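Long-range contact in novel Thermotoga maritima enzyme TM1112 (Thermotoga maritima, PDB 1O5U), which is of unknown function but belongs to the cupin family, whose small beta-barrel fold it adopts, and is probably an enzyme: residues E14-K24 with Y70-P81. Numbering follows the deposited sequence.
Sequences EVKIEKPTPEK and YVIEKGDLVTFP
V15 lays its CB over the centre of the Y70 ring, 3.9 Å from the centroid and only 8° off the ring normal, a CH-pi contact. Its two methyls divide the work. CG1, anti to the backbone N (chi1 -175°), turns inward to V78 CG1 at a tight 3.4 Å and to F80 CE2, while CG2 touches CE2 and CD2 of Y70. V78 CG1 in turn sits above one face of F80, offset toward the rim. Next along, I17 runs beside V78, both pointing the same way, and its CD1 meets I72 CG2 at 3.5 Å, the two side chains crossing at about a right angle. These apolar groups pack between the sheet holding 16-18 and 77-80 and the facing sheet of the cupin barrel, to which strand 69-73 belongs; strand 16-18 is an edge strand of its sheet and pairs antiparallel with 77-80 through four backbone hydrogen bonds. Beyond the pairing, K19 bends at chi2 (-71°) to bring NZ into a salt bridge with D76 OD2 (2.8 Å), from above the carboxylate plane. D76 OD1 accepts from E73 N (2.9 Å), across the type II turn. With one oxygen taken by a backbone N-H and the other by an ammonium, the buried D76 carboxylate is probably stabilised as an anion, so the salt bridge ties the loop that follows strand 16-18 to the turn linking the two sheets.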
# COMPACT_ATOMS: atom_id res chain seq x y z
N GLU A 14 3.02 -3.23 -12.23
CA GLU A 14 1.94 -4.03 -11.61
C GLU A 14 2.03 -3.84 -10.09
O GLU A 14 2.88 -4.50 -9.46
CB GLU A 14 2.13 -5.51 -11.95
CG GLU A 14 1.05 -6.46 -11.44
CD GLU A 14 -0.29 -6.23 -12.11
OE1 GLU A 14 -0.38 -6.43 -13.34
OE2 GLU A 14 -1.25 -5.85 -11.40
N VAL A 15 1.18 -2.95 -9.56
CA VAL A 15 0.79 -2.97 -8.16
C VAL A 15 -0.20 -4.13 -7.95
O VAL A 15 -1.25 -4.22 -8.62
CB VAL A 15 0.12 -1.67 -7.72
CG1 VAL A 15 -0.17 -1.70 -6.24
CG2 VAL A 15 1.01 -0.47 -8.06
N LYS A 16 0.14 -5.03 -7.03
CA LYS A 16 -0.63 -6.23 -6.83
C LYS A 16 -1.45 -5.99 -5.62
O LYS A 16 -0.93 -5.51 -4.64
CB LYS A 16 0.30 -7.42 -6.61
CG LYS A 16 1.13 -7.66 -7.82
CD LYS A 16 2.22 -8.69 -7.62
CE LYS A 16 3.00 -8.88 -8.93
NZ LYS A 16 2.13 -9.35 -10.08
N ILE A 17 -2.74 -6.30 -5.68
CA ILE A 17 -3.69 -6.01 -4.62
C ILE A 17 -4.64 -7.18 -4.41
O ILE A 17 -5.20 -7.74 -5.38
CB ILE A 17 -4.54 -4.77 -4.99
CG1 ILE A 17 -3.65 -3.58 -5.33
CG2 ILE A 17 -5.52 -4.42 -3.86
CD1 ILE A 17 -4.42 -2.34 -5.93
N GLU A 18 -4.82 -7.58 -3.16
CA GLU A 18 -5.74 -8.61 -2.86
C GLU A 18 -6.34 -8.41 -1.52
O GLU A 18 -5.79 -7.70 -0.70
CB GLU A 18 -5.02 -9.99 -2.93
CG GLU A 18 -4.21 -10.38 -1.72
CD GLU A 18 -3.42 -11.65 -1.92
OE1 GLU A 18 -2.82 -11.79 -3.03
OE2 GLU A 18 -3.44 -12.52 -1.02
N LYS A 19 -7.51 -8.99 -1.32
CA LYS A 19 -8.10 -9.13 -0.00
C LYS A 19 -7.58 -10.45 0.54
O LYS A 19 -8.03 -11.54 0.09
CB LYS A 19 -9.63 -9.15 -0.09
CG LYS A 19 -10.20 -7.86 -0.62
CD LYS A 19 -10.08 -6.75 0.40
CE LYS A 19 -11.04 -5.55 0.06
NZ LYS A 19 -10.61 -4.33 0.79
N PRO A 20 -6.63 -10.42 1.49
CA PRO A 20 -5.97 -11.66 1.89
C PRO A 20 -6.90 -12.54 2.72
O PRO A 20 -7.79 -12.04 3.39
CB PRO A 20 -4.77 -11.16 2.72
CG PRO A 20 -5.34 -9.96 3.37
CD PRO A 20 -6.09 -9.26 2.24
N THR A 21 -6.70 -13.85 2.68
CA THR A 21 -7.41 -14.72 3.60
C THR A 21 -6.90 -14.50 5.01
O THR A 21 -5.78 -14.05 5.20
CB THR A 21 -7.24 -16.18 3.21
OG1 THR A 21 -5.84 -16.52 3.18
CG2 THR A 21 -7.77 -16.44 1.83
N PRO A 22 -7.71 -14.85 6.01
CA PRO A 22 -7.23 -14.77 7.38
C PRO A 22 -5.93 -15.53 7.61
O PRO A 22 -5.05 -15.05 8.29
CB PRO A 22 -8.37 -15.33 8.18
CG PRO A 22 -9.53 -15.11 7.35
CD PRO A 22 -9.12 -15.26 5.94
N GLU A 23 -5.78 -16.70 7.00
CA GLU A 23 -4.56 -17.46 7.21
C GLU A 23 -3.33 -16.76 6.62
O GLU A 23 -2.29 -16.76 7.25
CB GLU A 23 -4.70 -18.91 6.71
CG GLU A 23 -3.52 -19.79 7.07
CD GLU A 23 -3.37 -20.04 8.56
OE1 GLU A 23 -4.34 -19.87 9.34
OE2 GLU A 23 -2.27 -20.45 8.94
N LYS A 24 -3.44 -16.18 5.43
CA LYS A 24 -2.33 -15.53 4.81
C LYS A 24 -1.91 -14.36 5.64
O LYS A 24 -0.74 -14.14 5.93
CB LYS A 24 -2.71 -14.99 3.42
CG LYS A 24 -1.55 -14.23 2.76
CD LYS A 24 -1.94 -13.84 1.36
CE LYS A 24 -0.78 -13.82 0.38
NZ LYS A 24 -1.33 -14.22 -0.93
N TYR A 70 -4.98 2.54 -9.80
CA TYR A 70 -5.40 1.54 -8.82
C TYR A 70 -6.00 2.31 -7.65
O TYR A 70 -5.66 3.48 -7.43
CB TYR A 70 -4.17 0.84 -8.28
CG TYR A 70 -3.35 0.13 -9.30
CD1 TYR A 70 -3.69 -1.16 -9.75
CD2 TYR A 70 -2.26 0.76 -9.88
CE1 TYR A 70 -2.89 -1.80 -10.74
CE2 TYR A 70 -1.50 0.14 -10.86
CZ TYR A 70 -1.83 -1.13 -11.29
OH TYR A 70 -1.04 -1.71 -12.24
N VAL A 71 -6.91 1.66 -6.94
CA VAL A 71 -7.40 2.16 -5.68
C VAL A 71 -7.05 1.09 -4.66
O VAL A 71 -7.24 -0.16 -4.89
CB VAL A 71 -8.93 2.38 -5.74
CG1 VAL A 71 -9.54 2.60 -4.34
CG2 VAL A 71 -9.22 3.55 -6.62
N ILE A 72 -6.58 1.56 -3.52
CA ILE A 72 -6.34 0.67 -2.38
C ILE A 72 -7.10 1.19 -1.19
O ILE A 72 -7.24 2.40 -1.02
CB ILE A 72 -4.87 0.52 -2.07
CG1 ILE A 72 -4.19 1.85 -1.91
CG2 ILE A 72 -4.18 -0.22 -3.21
CD1 ILE A 72 -2.67 1.74 -1.61
N GLU A 73 -7.64 0.28 -0.42
CA GLU A 73 -8.50 0.68 0.68
C GLU A 73 -8.45 -0.31 1.80
O GLU A 73 -7.71 -1.32 1.70
CB GLU A 73 -9.91 1.00 0.20
CG GLU A 73 -10.63 -0.11 -0.43
CD GLU A 73 -11.82 0.36 -1.28
OE1 GLU A 73 -12.09 1.61 -1.59
OE2 GLU A 73 -12.48 -0.59 -1.63
N LYS A 74 -9.20 -0.02 2.89
CA LYS A 74 -9.11 -0.82 4.11
C LYS A 74 -9.25 -2.29 3.77
O LYS A 74 -10.18 -2.71 3.05
CB LYS A 74 -10.20 -0.37 5.10
CG LYS A 74 -10.27 -1.16 6.36
CD LYS A 74 -11.37 -0.56 7.25
CE LYS A 74 -11.47 -1.27 8.59
NZ LYS A 74 -12.77 -0.95 9.27
N GLY A 75 -8.40 -3.09 4.36
CA GLY A 75 -8.45 -4.56 4.20
C GLY A 75 -7.66 -5.10 3.07
O GLY A 75 -7.51 -6.31 2.95
N ASP A 76 -7.08 -4.23 2.24
CA ASP A 76 -6.23 -4.69 1.16
C ASP A 76 -4.82 -4.99 1.60
O ASP A 76 -4.25 -4.23 2.40
CB ASP A 76 -6.13 -3.61 0.07
CG ASP A 76 -7.40 -3.46 -0.76
OD1 ASP A 76 -7.49 -2.43 -1.47
OD2 ASP A 76 -8.29 -4.35 -0.81
N LEU A 77 -4.24 -6.03 0.98
CA LEU A 77 -2.83 -6.37 1.04
C LEU A 77 -2.28 -5.99 -0.32
O LEU A 77 -2.68 -6.54 -1.34
CB LEU A 77 -2.65 -7.82 1.28
CG LEU A 77 -1.20 -8.28 1.52
CD1 LEU A 77 -0.65 -7.76 2.85
CD2 LEU A 77 -1.18 -9.78 1.49
N VAL A 78 -1.32 -5.06 -0.32
CA VAL A 78 -0.80 -4.47 -1.56
C VAL A 78 0.70 -4.65 -1.65
O VAL A 78 1.40 -4.50 -0.64
CB VAL A 78 -1.09 -2.96 -1.64
CG1 VAL A 78 -0.67 -2.44 -3.00
CG2 VAL A 78 -2.55 -2.71 -1.29
N THR A 79 1.22 -5.04 -2.83
CA THR A 79 2.66 -5.17 -3.03
C THR A 79 3.11 -4.26 -4.14
O THR A 79 2.62 -4.35 -5.27
CB THR A 79 3.05 -6.63 -3.31
OG1 THR A 79 2.63 -7.45 -2.21
CG2 THR A 79 4.57 -6.80 -3.38
N PHE A 80 4.07 -3.38 -3.80
CA PHE A 80 4.68 -2.45 -4.73
C PHE A 80 6.07 -3.00 -5.08
O PHE A 80 6.79 -3.34 -4.15
CB PHE A 80 4.85 -1.10 -4.04
CG PHE A 80 3.57 -0.47 -3.63
CD1 PHE A 80 3.09 -0.61 -2.33
CD2 PHE A 80 2.81 0.24 -4.54
CE1 PHE A 80 1.90 0.00 -1.96
CE2 PHE A 80 1.59 0.81 -4.17
CZ PHE A 80 1.15 0.67 -2.87
N PRO A 81 6.44 -3.06 -6.36
CA PRO A 81 7.76 -3.53 -6.79
C PRO A 81 8.84 -2.49 -6.73
O PRO A 81 8.60 -1.30 -7.00
CB PRO A 81 7.54 -3.89 -8.27
CG PRO A 81 6.49 -3.00 -8.72
CD PRO A 81 5.60 -2.69 -7.52
O HOH W 1 4.07 -5.94 -7.16